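2,3-dihydroxybenzoate-AMP ligase (PDB 1MDB) belongs to the ANL superfamily of AMP-binding enzymes, here holding adenosine monophosphate and 2,3-dihydroxy-benzoic acid in its pockets. Local coordinates at residues A43-N48 / G250-L255; T49-R54 / I85-E90; T224-A229 / P241-V246. All blocks are in the same frame, centred on the assembly; numbering follows the deposited sequence.

Interaction 1 of 3, residues A43-N48 / G250-L255; sequences AITCGN and GGRVVL
Ile44 and Leu255 meet on the closely packed face of this strand pair, Ile44 CG2 lying 3.7 Å from Leu255 CD1. The same methyl of Leu255 also reaches Cys46 CB at 3.9 Å. Val253 shares this face with Ile44, helix 86-98 packing on Ile44 and helix 242-248 on Val253. Three backbone bonds join the strands: Val253 N to Ala43 O, then Thr45 N to Val253 O at 2.7 Å, and Leu255 N to Thr45 O at 2.8 Å. This is the alternation of a parallel pair, and it places strand 42-46 beside strand 252-255 in the mixed sheet of the AMP-binding domain. On the other flank of strand 42-46, Ala43 and Ile44 both face Trp51 of strand 49-52, a classic beta bulge. The face bearing Thr45 and Val254 is looser, Thr45 CB and Val254 CG2 coming no nearer than 4.4 Å, and polar at its margin. Here the partly exposed Arg252 bends at chi3 (70°), and its NH1 donates to Thr45 OG1 over 3.2 Å, with the hydroxyl oxygen close to the guanidinium plane. Arg252 also forms a salt bridge with Glu271, while Thr45 OG1 is hydrogen-bonded to His50 ND1.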
ATOM      1  N   ALA A  43      -7.924  20.954  -3.488  1.00 35.81           N
ATOM      2  CA  ALA A  43      -7.031  19.910  -2.982  1.00 33.18           C
ATOM      3  C   ALA A  43      -7.628  18.533  -3.194  1.00 32.36           C
ATOM      4  O   ALA A  43      -6.913  17.571  -3.489  1.00 32.10           O
ATOM      5  CB  ALA A  43      -6.764  20.123  -1.491  1.00 31.86           C
ATOM      6  N   ILE A  44      -8.944  18.450  -3.052  1.00 30.39           N
ATOM      7  CA  ILE A  44      -9.644  17.187  -3.186  1.00 31.12           C
ATOM      8  C   ILE A  44     -10.898  17.286  -4.037  1.00 30.14           C
ATOM      9  O   ILE A  44     -11.690  18.216  -3.890  1.00 31.53           O
ATOM     10  CB  ILE A  44     -10.063  16.671  -1.805  1.00 31.63           C
ATOM     11  CG1 ILE A  44      -8.834  16.552  -0.906  1.00 32.63           C
ATOM     12  CG2 ILE A  44     -10.809  15.361  -1.944  1.00 30.42           C
ATOM     13  CD1 ILE A  44      -9.181  16.463   0.564  1.00 37.47           C
ATOM     14  N   THR A  45     -11.078  16.310  -4.916  1.00 29.11           N
ATOM     15  CA  THR A  45     -12.247  16.249  -5.773  1.00 30.39           C
ATOM     16  C   THR A  45     -12.916  14.899  -5.589  1.00 32.30           C
ATOM     17  O   THR A  45     -12.250  13.863  -5.589  1.00 32.18           O
ATOM     18  CB  THR A  45     -11.868  16.417  -7.244  1.00 30.30           C
ATOM     19  OG1 THR A  45     -11.403  17.751  -7.459  1.00 27.57           O
ATOM     20  CG2 THR A  45     -13.064  16.135  -8.137  1.00 31.07           C
ATOM     21  N   CYS A  46     -14.232  14.911  -5.433  1.00 32.56           N
ATOM     22  CA  CYS A  46     -14.982  13.679  -5.240  1.00 36.15           C
ATOM     23  C   CYS A  46     -16.356  13.851  -5.875  1.00 38.26           C
ATOM     24  O   CYS A  46     -17.216  14.558  -5.340  1.00 38.02           O
ATOM     25  CB  CYS A  46     -15.117  13.379  -3.746  1.00 34.80           C
ATOM     26  SG  CYS A  46     -15.806  11.769  -3.397  1.00 40.03           S
ATOM     27  N   GLY A  47     -16.566  13.203  -7.018  1.00 39.64           N
ATOM     28  CA  GLY A  47     -17.833  13.355  -7.706  1.00 41.41           C
ATOM     29  C   GLY A  47     -17.906  14.813  -8.126  1.00 44.10           C
ATOM     30  O   GLY A  47     -16.973  15.330  -8.747  1.00 42.80           O
ATOM     31  N   ASN A  48     -18.991  15.490  -7.762  1.00 45.90           N
ATOM     32  CA  ASN A  48     -19.162  16.900  -8.110  1.00 48.56           C
ATOM     33  C   ASN A  48     -18.685  17.859  -7.023  1.00 48.56           C
ATOM     34  O   ASN A  48     -18.728  19.072  -7.207  1.00 49.65           O
ATOM     35  CB  ASN A  48     -20.633  17.191  -8.430  1.00 50.81           C
ATOM     36  CG  ASN A  48     -21.024  16.748  -9.831  1.00 54.22           C
ATOM     37  OD1 ASN A  48     -22.208  16.567 -10.131  1.00 55.46           O
ATOM     38  ND2 ASN A  48     -20.032  16.589 -10.701  1.00 54.63           N
ATOM     39  N   GLY A 250       1.099  20.480  -3.382  1.00 34.64           N
ATOM     40  CA  GLY A 250       0.106  21.454  -3.792  1.00 33.21           C
ATOM     41  C   GLY A 250      -0.717  21.038  -4.991  1.00 33.71           C
ATOM     42  O   GLY A 250      -1.347  21.875  -5.635  1.00 34.87           O
ATOM     43  N   GLY A 251      -0.721  19.746  -5.299  1.00 32.78           N
ATOM     44  CA  GLY A 251      -1.498  19.264  -6.427  1.00 28.98           C
ATOM     45  C   GLY A 251      -2.949  19.032  -6.067  1.00 29.14           C
ATOM     46  O   GLY A 251      -3.444  19.565  -5.072  1.00 31.05           O
ATOM     47  N   ARG A 252      -3.640  18.226  -6.867  1.00 28.07           N
ATOM     48  CA  ARG A 252      -5.049  17.949  -6.632  1.00 28.04           C
ATOM     49  C   ARG A 252      -5.345  16.461  -6.698  1.00 28.19           C
ATOM     50  O   ARG A 252      -4.904  15.778  -7.611  1.00 28.87           O
ATOM     51  CB  ARG A 252      -5.909  18.696  -7.659  1.00 29.35           C
ATOM     52  CG  ARG A 252      -7.384  18.344  -7.627  1.00 30.49           C
ATOM     53  CD  ARG A 252      -8.202  19.349  -8.442  1.00 33.94           C
ATOM     54  NE  ARG A 252      -7.986  19.239  -9.884  1.00 33.66           N
ATOM     55  CZ  ARG A 252      -8.783  18.550 -10.696  1.00 35.06           C
ATOM     56  NH1 ARG A 252      -9.836  17.926 -10.201  1.00 34.94           N
ATOM     57  NH2 ARG A 252      -8.534  18.484 -11.997  1.00 34.69           N
ATOM     58  N   VAL A 253      -6.114  15.976  -5.728  1.00 26.19           N
ATOM     59  CA  VAL A 253      -6.472  14.571  -5.642  1.00 25.77           C
ATOM     60  C   VAL A 253      -7.904  14.319  -6.112  1.00 27.19           C
ATOM     61  O   VAL A 253      -8.829  15.040  -5.723  1.00 29.17           O
ATOM     62  CB  VAL A 253      -6.362  14.063  -4.166  1.00 26.02           C
ATOM     63  CG1 VAL A 253      -6.945  12.671  -4.047  1.00 23.89           C
ATOM     64  CG2 VAL A 253      -4.911  14.081  -3.700  1.00 22.99           C
ATOM     65  N   VAL A 254      -8.090  13.294  -6.934  1.00 25.00           N
ATOM     66  CA  VAL A 254      -9.422  12.932  -7.400  1.00 24.35           C
ATOM     67  C   VAL A 254      -9.744  11.586  -6.782  1.00 25.35           C
ATOM     68  O   VAL A 254      -8.956  10.645  -6.891  1.00 23.91           O
ATOM     69  CB  VAL A 254      -9.489  12.773  -8.927  1.00 22.17           C
ATOM     70  CG1 VAL A 254     -10.899  12.421  -9.332  1.00 21.84           C
ATOM     71  CG2 VAL A 254      -9.008  14.037  -9.613  1.00 22.27           C
ATOM     72  N   LEU A 255     -10.911  11.473  -6.159  1.00 25.77           N
ATOM     73  CA  LEU A 255     -11.283  10.223  -5.513  1.00 27.15           C
ATOM     74  C   LEU A 255     -12.187   9.334  -6.353  1.00 28.96           C
ATOM     75  O   LEU A 255     -13.294   9.721  -6.718  1.00 29.52           O
ATOM     76  CB  LEU A 255     -11.953  10.522  -4.170  1.00 26.55           C
ATOM     77  CG  LEU A 255     -11.124  11.437  -3.259  1.00 23.72           C
ATOM     78  CD1 LEU A 255     -11.937  11.839  -2.038  1.00 22.06           C
ATOM     79  CD2 LEU A 255      -9.849  10.721  -2.850  1.00 23.47           C
TER

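Interaction 2 of 3, residues T49-R54 / I85-E90; sequences THWSYR and IKEFFE
Two successive bends in the side chain of Lys86, at chi3 (-60°) and chi4 (-61°), set CE over the indole of Trp51 and turn NZ off toward Thr49. The setting is a helix laid against the border of a sheet: strand 49-52 is the outermost strand on one side of the large mixed sheet of the AMP-binding domain, and Lys86 lies on the segment that carries helix 86-98. How a lysine can serve an apolar and a polar partner at once is well illustrated here. Its methylenes lie over the ring. CD is 3.5 Å from the centroid of the five-membered ring of Trp51, only 5° off the ring normal, a CH-pi contact in the full sense. CE follows over the same face, 3.2 Å from Trp51 NE1, and CB comes to 3.6 Å from Trp51 CH2, so that the aliphatic chain runs obliquely across both rings of the indole. The benzo ring also meets the helix itself, with Trp51 CZ3 3.2 Å from the carbonyl oxygen of Lys86. One turn on, Glu90 CD approaches Trp51 CH2 at 3.8 Å, while its carboxylate is engaged by His170 and Arg59, which probably hold it in place beside the buried ring. The charged end of Lys86 is left to the hydroxyl of Thr49, which also bonds to the carbonyl oxygen of Cys46. Lys86 NZ donates to Thr49 OG1 over 2.8 Å.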
ATOM      1  N   THR A  49     -18.224  17.320  -5.898  1.00 47.75           N
ATOM      2  CA  THR A  49     -17.750  18.153  -4.796  1.00 47.53           C
ATOM      3  C   THR A  49     -16.253  18.421  -4.880  1.00 47.77           C
ATOM      4  O   THR A  49     -15.506  17.645  -5.473  1.00 47.97           O
ATOM      5  CB  THR A  49     -18.052  17.501  -3.436  1.00 48.83           C
ATOM      6  OG1 THR A  49     -17.209  16.353  -3.251  1.00 49.46           O
ATOM      7  CG2 THR A  49     -19.504  17.064  -3.379  1.00 48.42           C
ATOM      8  N   HIS A  50     -15.826  19.527  -4.275  1.00 47.26           N
ATOM      9  CA  HIS A  50     -14.425  19.935  -4.267  1.00 46.89           C
ATOM     10  C   HIS A  50     -14.110  20.577  -2.914  1.00 46.52           C
ATOM     11  O   HIS A  50     -15.001  21.126  -2.264  1.00 46.90           O
ATOM     12  CB  HIS A  50     -14.169  20.964  -5.373  1.00 50.94           C
ATOM     13  CG  HIS A  50     -14.562  20.501  -6.744  1.00 54.00           C
ATOM     14  ND1 HIS A  50     -13.800  19.621  -7.483  1.00 55.24           N
ATOM     15  CD2 HIS A  50     -15.640  20.798  -7.510  1.00 54.77           C
ATOM     16  CE1 HIS A  50     -14.390  19.396  -8.645  1.00 55.32           C
ATOM     17  NE2 HIS A  50     -15.508  20.098  -8.686  1.00 54.91           N
ATOM     18  N   TRP A  51     -12.850  20.503  -2.492  1.00 43.90           N
ATOM     19  CA  TRP A  51     -12.412  21.094  -1.227  1.00 40.56           C
ATOM     20  C   TRP A  51     -11.101  21.823  -1.459  1.00 40.29           C
ATOM     21  O   TRP A  51     -10.126  21.230  -1.922  1.00 41.54           O
ATOM     22  CB  TRP A  51     -12.181  20.022  -0.147  1.00 38.20           C
ATOM     23  CG  TRP A  51     -13.388  19.626   0.643  1.00 35.51           C
ATOM     24  CD1 TRP A  51     -14.678  19.992   0.408  1.00 33.87           C
ATOM     25  CD2 TRP A  51     -13.420  18.740   1.774  1.00 33.95           C
ATOM     26  NE1 TRP A  51     -15.514  19.391   1.314  1.00 35.92           N
ATOM     27  CE2 TRP A  51     -14.770  18.616   2.166  1.00 34.29           C
ATOM     28  CE3 TRP A  51     -12.440  18.038   2.491  1.00 33.16           C
ATOM     29  CZ2 TRP A  51     -15.170  17.814   3.245  1.00 34.21           C
ATOM     30  CZ3 TRP A  51     -12.835  17.240   3.562  1.00 29.07           C
ATOM     31  CH2 TRP A  51     -14.191  17.136   3.928  1.00 32.61           C
ATOM     32  N   SER A  52     -11.078  23.109  -1.142  1.00 38.11           N
ATOM     33  CA  SER A  52      -9.871  23.901  -1.299  1.00 36.65           C
ATOM     34  C   SER A  52      -8.960  23.583  -0.128  1.00 35.21           C
ATOM     35  O   SER A  52      -9.403  23.010   0.864  1.00 32.45           O
ATOM     36  CB  SER A  52     -10.214  25.388  -1.263  1.00 39.40           C
ATOM     37  OG  SER A  52     -10.841  25.710  -0.033  1.00 38.83           O
ATOM     38  N   TYR A  53      -7.695  23.969  -0.239  1.00 35.04           N
ATOM     39  CA  TYR A  53      -6.734  23.732   0.824  1.00 36.82           C
ATOM     40  C   TYR A  53      -7.145  24.464   2.094  1.00 39.88           C
ATOM     41  O   TYR A  53      -6.987  23.937   3.198  1.00 39.40           O
ATOM     42  CB  TYR A  53      -5.335  24.185   0.396  1.00 34.76           C
ATOM     43  CG  TYR A  53      -4.572  23.168  -0.438  1.00 33.93           C
ATOM     44  CD1 TYR A  53      -4.826  23.014  -1.797  1.00 32.94           C
ATOM     45  CD2 TYR A  53      -3.598  22.352   0.145  1.00 35.10           C
ATOM     46  CE1 TYR A  53      -4.128  22.071  -2.563  1.00 34.31           C
ATOM     47  CE2 TYR A  53      -2.893  21.402  -0.612  1.00 35.49           C
ATOM     48  CZ  TYR A  53      -3.165  21.269  -1.961  1.00 35.48           C
ATOM     49  OH  TYR A  53      -2.495  20.323  -2.704  1.00 36.14           O
ATOM     50  N   ARG A  54      -7.676  25.676   1.939  1.00 41.22           N
ATOM     51  CA  ARG A  54      -8.113  26.468   3.093  1.00 42.07           C
ATOM     52  C   ARG A  54      -9.283  25.743   3.750  1.00 40.14           C
ATOM     53  O   ARG A  54      -9.372  25.642   4.975  1.00 38.57           O
ATOM     54  CB  ARG A  54      -8.564  27.860   2.646  1.00 45.58           C
ATOM     55  CG  ARG A  54      -8.606  28.894   3.768  1.00 52.18           C
ATOM     56  CD  ARG A  54      -7.238  29.545   3.982  1.00 55.67           C
ATOM     57  NE  ARG A  54      -6.785  30.235   2.772  1.00 60.86           N
ATOM     58  CZ  ARG A  54      -5.655  30.932   2.676  1.00 61.55           C
ATOM     59  NH1 ARG A  54      -4.847  31.038   3.724  1.00 62.73           N
ATOM     60  NH2 ARG A  54      -5.332  31.522   1.532  1.00 61.59           N
ATOM     61  N   ILE A  85     -13.155   8.871   0.403  1.00 26.00           N
ATOM     62  CA  ILE A  85     -14.064  10.016   0.480  1.00 25.92           C
ATOM     63  C   ILE A  85     -13.342  11.200   1.118  1.00 27.13           C
ATOM     64  O   ILE A  85     -12.291  11.033   1.738  1.00 25.70           O
ATOM     65  CB  ILE A  85     -15.347   9.673   1.282  1.00 24.57           C
ATOM     66  CG1 ILE A  85     -14.981   9.068   2.637  1.00 25.55           C
ATOM     67  CG2 ILE A  85     -16.194   8.681   0.498  1.00 26.41           C
ATOM     68  CD1 ILE A  85     -16.187   8.631   3.465  1.00 24.91           C
ATOM     69  N   LYS A  86     -13.907  12.393   0.947  1.00 28.90           N
ATOM     70  CA  LYS A  86     -13.320  13.620   1.468  1.00 31.62           C
ATOM     71  C   LYS A  86     -13.109  13.597   2.977  1.00 30.83           C
ATOM     72  O   LYS A  86     -12.110  14.098   3.475  1.00 31.14           O
ATOM     73  CB  LYS A  86     -14.204  14.820   1.109  1.00 33.46           C
ATOM     74  CG  LYS A  86     -14.365  15.066  -0.383  1.00 34.87           C
ATOM     75  CD  LYS A  86     -14.942  16.456  -0.660  1.00 33.86           C
ATOM     76  CE  LYS A  86     -16.314  16.646  -0.021  1.00 32.05           C
ATOM     77  NZ  LYS A  86     -17.293  15.672  -0.543  1.00 30.60           N
ATOM     78  N   GLU A  87     -14.061  13.021   3.699  1.00 31.53           N
ATOM     79  CA  GLU A  87     -13.983  12.949   5.152  1.00 30.97           C
ATOM     80  C   GLU A  87     -12.644  12.417   5.653  1.00 28.40           C
ATOM     81  O   GLU A  87     -12.093  12.928   6.628  1.00 29.20           O
ATOM     82  CB  GLU A  87     -15.125  12.088   5.690  1.00 33.23           C
ATOM     83  CG  GLU A  87     -16.490  12.745   5.632  1.00 38.16           C
ATOM     84  CD  GLU A  87     -16.929  13.108   4.221  1.00 43.48           C
ATOM     85  OE1 GLU A  87     -16.730  12.296   3.292  1.00 43.96           O
ATOM     86  OE2 GLU A  87     -17.494  14.207   4.045  1.00 46.47           O
ATOM     87  N   PHE A  88     -12.111  11.397   4.986  1.00 27.59           N
ATOM     88  CA  PHE A  88     -10.825  10.826   5.380  1.00 23.66           C
ATOM     89  C   PHE A  88      -9.830  11.926   5.713  1.00 23.18           C
ATOM     90  O   PHE A  88      -9.188  11.909   6.764  1.00 22.06           O
ATOM     91  CB  PHE A  88     -10.264   9.971   4.242  1.00 24.40           C
ATOM     92  CG  PHE A  88      -8.909   9.379   4.523  1.00 22.25           C
ATOM     93  CD1 PHE A  88      -8.784   8.215   5.280  1.00 24.45           C
ATOM     94  CD2 PHE A  88      -7.759   9.960   3.990  1.00 24.12           C
ATOM     95  CE1 PHE A  88      -7.524   7.630   5.496  1.00 23.14           C
ATOM     96  CE2 PHE A  88      -6.493   9.389   4.197  1.00 20.79           C
ATOM     97  CZ  PHE A  88      -6.377   8.220   4.950  1.00 22.31           C
ATOM     98  N   PHE A  89      -9.712  12.895   4.811  1.00 24.73           N
ATOM     99  CA  PHE A  89      -8.757  13.982   4.985  1.00 24.33           C
ATOM    100  C   PHE A  89      -8.984  14.924   6.159  1.00 25.26           C
ATOM    101  O   PHE A  89      -8.026  15.317   6.831  1.00 27.05           O
ATOM    102  CB  PHE A  89      -8.633  14.781   3.680  1.00 26.14           C
ATOM    103  CG  PHE A  89      -8.081  13.976   2.543  1.00 24.94           C
ATOM    104  CD1 PHE A  89      -8.932  13.346   1.642  1.00 25.81           C
ATOM    105  CD2 PHE A  89      -6.707  13.807   2.402  1.00 24.35           C
ATOM    106  CE1 PHE A  89      -8.420  12.557   0.609  1.00 24.40           C
ATOM    107  CE2 PHE A  89      -6.182  13.024   1.379  1.00 23.79           C
ATOM    108  CZ  PHE A  89      -7.041  12.396   0.479  1.00 24.53           C
ATOM    109  N   GLU A  90     -10.227  15.312   6.409  1.00 24.87           N
ATOM    110  CA  GLU A  90     -10.473  16.198   7.530  1.00 24.60           C
ATOM    111  C   GLU A  90     -10.299  15.383   8.809  1.00 25.36           C
ATOM    112  O   GLU A  90      -9.860  15.899   9.838  1.00 24.84           O
ATOM    113  CB  GLU A  90     -11.882  16.812   7.456  1.00 25.39           C
ATOM    114  CG  GLU A  90     -13.052  15.873   7.714  1.00 26.15           C
ATOM    115  CD  GLU A  90     -14.390  16.614   7.668  1.00 27.23           C
ATOM    116  OE1 GLU A  90     -14.393  17.842   7.896  1.00 28.01           O
ATOM    117  OE2 GLU A  90     -15.431  15.976   7.423  1.00 24.32           O
TER

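Interaction 3 of 3, residues T224-A229 / P241-V246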
ATOM      1  N   THR A 224      -0.166  18.517 -10.823  1.00 34.07           N
ATOM      2  CA  THR A 224      -0.472  17.117 -10.596  1.00 31.27           C
ATOM      3  C   THR A 224      -1.947  16.882 -10.290  1.00 30.43           C
ATOM      4  O   THR A 224      -2.527  17.547  -9.437  1.00 30.05           O
ATOM      5  CB  THR A 224       0.345  16.561  -9.411  1.00 32.36           C
ATOM      6  OG1 THR A 224       1.743  16.608  -9.731  1.00 33.44           O
ATOM      7  CG2 THR A 224      -0.074  15.121  -9.102  1.00 30.26           C
ATOM      8  N   VAL A 225      -2.555  15.954 -11.019  1.00 29.69           N
ATOM      9  CA  VAL A 225      -3.936  15.569 -10.771  1.00 30.02           C
ATOM     10  C   VAL A 225      -3.827  14.058 -10.544  1.00 29.97           C
ATOM     11  O   VAL A 225      -3.729  13.277 -11.491  1.00 29.90           O
ATOM     12  CB  VAL A 225      -4.867  15.833 -11.972  1.00 30.71           C
ATOM     13  CG1 VAL A 225      -6.299  15.540 -11.568  1.00 29.60           C
ATOM     14  CG2 VAL A 225      -4.743  17.283 -12.440  1.00 31.90           C
ATOM     15  N   TYR A 226      -3.810  13.658  -9.280  1.00 29.64           N
ATOM     16  CA  TYR A 226      -3.673  12.252  -8.927  1.00 26.23           C
ATOM     17  C   TYR A 226      -5.018  11.613  -8.634  1.00 26.39           C
ATOM     18  O   TYR A 226      -5.805  12.131  -7.836  1.00 24.89           O
ATOM     19  CB  TYR A 226      -2.762  12.126  -7.703  1.00 26.31           C
ATOM     20  CG  TYR A 226      -2.609  10.725  -7.148  1.00 26.44           C
ATOM     21  CD1 TYR A 226      -1.447   9.983  -7.371  1.00 25.64           C
ATOM     22  CD2 TYR A 226      -3.616  10.154  -6.360  1.00 25.43           C
ATOM     23  CE1 TYR A 226      -1.289   8.700  -6.813  1.00 26.46           C
ATOM     24  CE2 TYR A 226      -3.471   8.882  -5.807  1.00 24.82           C
ATOM     25  CZ  TYR A 226      -2.308   8.162  -6.032  1.00 26.83           C
ATOM     26  OH  TYR A 226      -2.171   6.910  -5.469  1.00 27.41           O
ATOM     27  N   LEU A 227      -5.281  10.489  -9.294  1.00 23.79           N
ATOM     28  CA  LEU A 227      -6.517   9.748  -9.078  1.00 24.79           C
ATOM     29  C   LEU A 227      -6.262   8.668  -8.025  1.00 27.16           C
ATOM     30  O   LEU A 227      -5.365   7.819  -8.191  1.00 25.93           O
ATOM     31  CB  LEU A 227      -6.966   9.059 -10.363  1.00 24.86           C
ATOM     32  CG  LEU A 227      -8.194   8.160 -10.213  1.00 27.03           C
ATOM     33  CD1 LEU A 227      -9.424   9.031  -9.952  1.00 25.98           C
ATOM     34  CD2 LEU A 227      -8.382   7.324 -11.483  1.00 23.17           C
ATOM     35  N   ALA A 228      -7.035   8.699  -6.944  1.00 24.15           N
ATOM     36  CA  ALA A 228      -6.904   7.687  -5.899  1.00 25.10           C
ATOM     37  C   ALA A 228      -7.822   6.543  -6.315  1.00 25.93           C
ATOM     38  O   ALA A 228      -9.025   6.601  -6.078  1.00 24.00           O
ATOM     39  CB  ALA A 228      -7.347   8.254  -4.564  1.00 23.74           C
ATOM     40  N   ALA A 229      -7.256   5.520  -6.953  1.00 26.52           N
ATOM     41  CA  ALA A 229      -8.027   4.368  -7.423  1.00 26.96           C
ATOM     42  C   ALA A 229      -7.991   3.183  -6.455  1.00 27.89           C
ATOM     43  O   ALA A 229      -8.904   2.359  -6.434  1.00 26.67           O
ATOM     44  CB  ALA A 229      -7.525   3.926  -8.786  1.00 27.53           C
ATOM     45  N   PRO A 241       3.678   8.386  -4.377  1.00 27.20           N
ATOM     46  CA  PRO A 241       3.626   9.558  -3.494  1.00 26.23           C
ATOM     47  C   PRO A 241       2.278   9.645  -2.770  1.00 26.03           C
ATOM     48  O   PRO A 241       2.164  10.266  -1.712  1.00 27.28           O
ATOM     49  CB  PRO A 241       3.852  10.720  -4.464  1.00 26.99           C
ATOM     50  CG  PRO A 241       3.201  10.224  -5.722  1.00 25.22           C
ATOM     51  CD  PRO A 241       3.696   8.805  -5.792  1.00 26.08           C
ATOM     52  N   GLY A 242       1.261   9.029  -3.361  1.00 24.04           N
ATOM     53  CA  GLY A 242      -0.057   9.003  -2.753  1.00 26.83           C
ATOM     54  C   GLY A 242      -0.833  10.308  -2.651  1.00 26.85           C
ATOM     55  O   GLY A 242      -0.432  11.344  -3.193  1.00 27.66           O
ATOM     56  N   VAL A 243      -1.961  10.248  -1.953  1.00 27.43           N
ATOM     57  CA  VAL A 243      -2.812  11.418  -1.770  1.00 26.87           C
ATOM     58  C   VAL A 243      -2.100  12.459  -0.899  1.00 28.88           C
ATOM     59  O   VAL A 243      -2.216  13.669  -1.132  1.00 30.24           O
ATOM     60  CB  VAL A 243      -4.176  11.021  -1.140  1.00 26.38           C
ATOM     61  CG1 VAL A 243      -4.954  10.125  -2.110  1.00 26.55           C
ATOM     62  CG2 VAL A 243      -3.963  10.271   0.177  1.00 25.76           C
ATOM     63  N   LEU A 244      -1.349  11.991   0.092  1.00 27.28           N
ATOM     64  CA  LEU A 244      -0.624  12.894   0.975  1.00 28.26           C
ATOM     65  C   LEU A 244       0.573  13.525   0.269  1.00 29.92           C
ATOM     66  O   LEU A 244       0.930  14.671   0.544  1.00 30.73           O
ATOM     67  CB  LEU A 244      -0.169  12.158   2.245  1.00 26.46           C
ATOM     68  CG  LEU A 244      -1.321  11.589   3.095  1.00 24.97           C
ATOM     69  CD1 LEU A 244      -0.763  11.123   4.425  1.00 24.96           C
ATOM     70  CD2 LEU A 244      -2.414  12.663   3.328  1.00 24.43           C
ATOM     71  N   GLY A 245       1.208  12.776  -0.627  1.00 31.42           N
ATOM     72  CA  GLY A 245       2.333  13.339  -1.355  1.00 31.09           C
ATOM     73  C   GLY A 245       1.820  14.454  -2.259  1.00 29.06           C
ATOM     74  O   GLY A 245       2.448  15.503  -2.392  1.00 28.91           O
ATOM     75  N   VAL A 246       0.660  14.221  -2.865  1.00 28.12           N
ATOM     76  CA  VAL A 246       0.039  15.195  -3.760  1.00 29.09           C
ATOM     77  C   VAL A 246      -0.345  16.487  -3.026  1.00 30.18           C
ATOM     78  O   VAL A 246      -0.271  17.573  -3.599  1.00 31.06           O
ATOM     79  CB  VAL A 246      -1.211  14.578  -4.463  1.00 28.65           C
ATOM     80  CG1 VAL A 246      -1.893  15.608  -5.367  1.00 27.25           C
ATOM     81  CG2 VAL A 246      -0.785  13.375  -5.297  1.00 28.67           C
TER
HETATM   82  O   HOH W   1       0.747   6.436  -5.327  1.00 27.95           O
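Val246 pushes one of its two methyls against the root of Tyr226, CG2 coming within 3.4 Å of Tyr226 CB. The two residues belong to a beta-alpha-beta crossover: strand 225-228 leads through helix 242-248 to the neighbouring parallel strand 252-255, and the contact is the packing of the helix on the first of these strands. Their short axes run nearly antiparallel, at 160°, and come within 9.1 Å, a separation bridged by Tyr226 and two valines, with Ala228 and Thr224 beside them. The fit is one of forks and notches. Val246 is a two-pronged bump, and while CG2 presses on Tyr226, its other prong, CG1, reaches Thr224 CG2 at 4.2 Å. One turn earlier, Val243 offers a single prong. Its CG1 fills the hollow beside Tyr226, 3.9 Å from Ala228 CB and 4.2 Å from Tyr226 CE2, the short Ala228 giving it a shallow seat. Both valine methyls come to Tyr226 from the same side of its ring plane, obliquely, Val246 CG2 near the root and Val243 CG1 near CE2. CG of Tyr226 is anti to the backbone N (chi1 175°); further out, its OH comes to 4.0 Å from Gly242 CA, and the carbonyl carbon of Gly242 lies over one face of the ring near the rim. Ile275 and Ala277 of the next strand also touch this tyrosine. Gly242 has no side chain here, and its positive phi suits glycine. A water joins the two sides, 3.0 Å from Tyr226 OH and accepting from Gly242 N over 3.3 Å.

Three contacts around one sheet share their elements. Interactions 1 and 2, with centres 8 Å apart, meet where Ala43 N approaches Trp51 O at 2.7 Å and Tyr53 OH lies 2.7 Å from Gly251 O. Interactions 1 and 3 have centres 9 Å apart, and their strands are adjacent, Val254 N lying 2.7 Å from Tyr226 O. Interactions 2 and 3 are more distant, at 13 Å, yet their helices touch through Phe89 CZ and Val243 CB, 3.6 Å apart. Interaction 3 lies near the ligands: Gly242 is about 9 Å from the bound 2,3-dihydroxy-benzoic acid and about 12 Å from the adenosine monophosphate, between nearest atoms, and Ser240, a residue of the former pocket, immediately precedes segment 241-246.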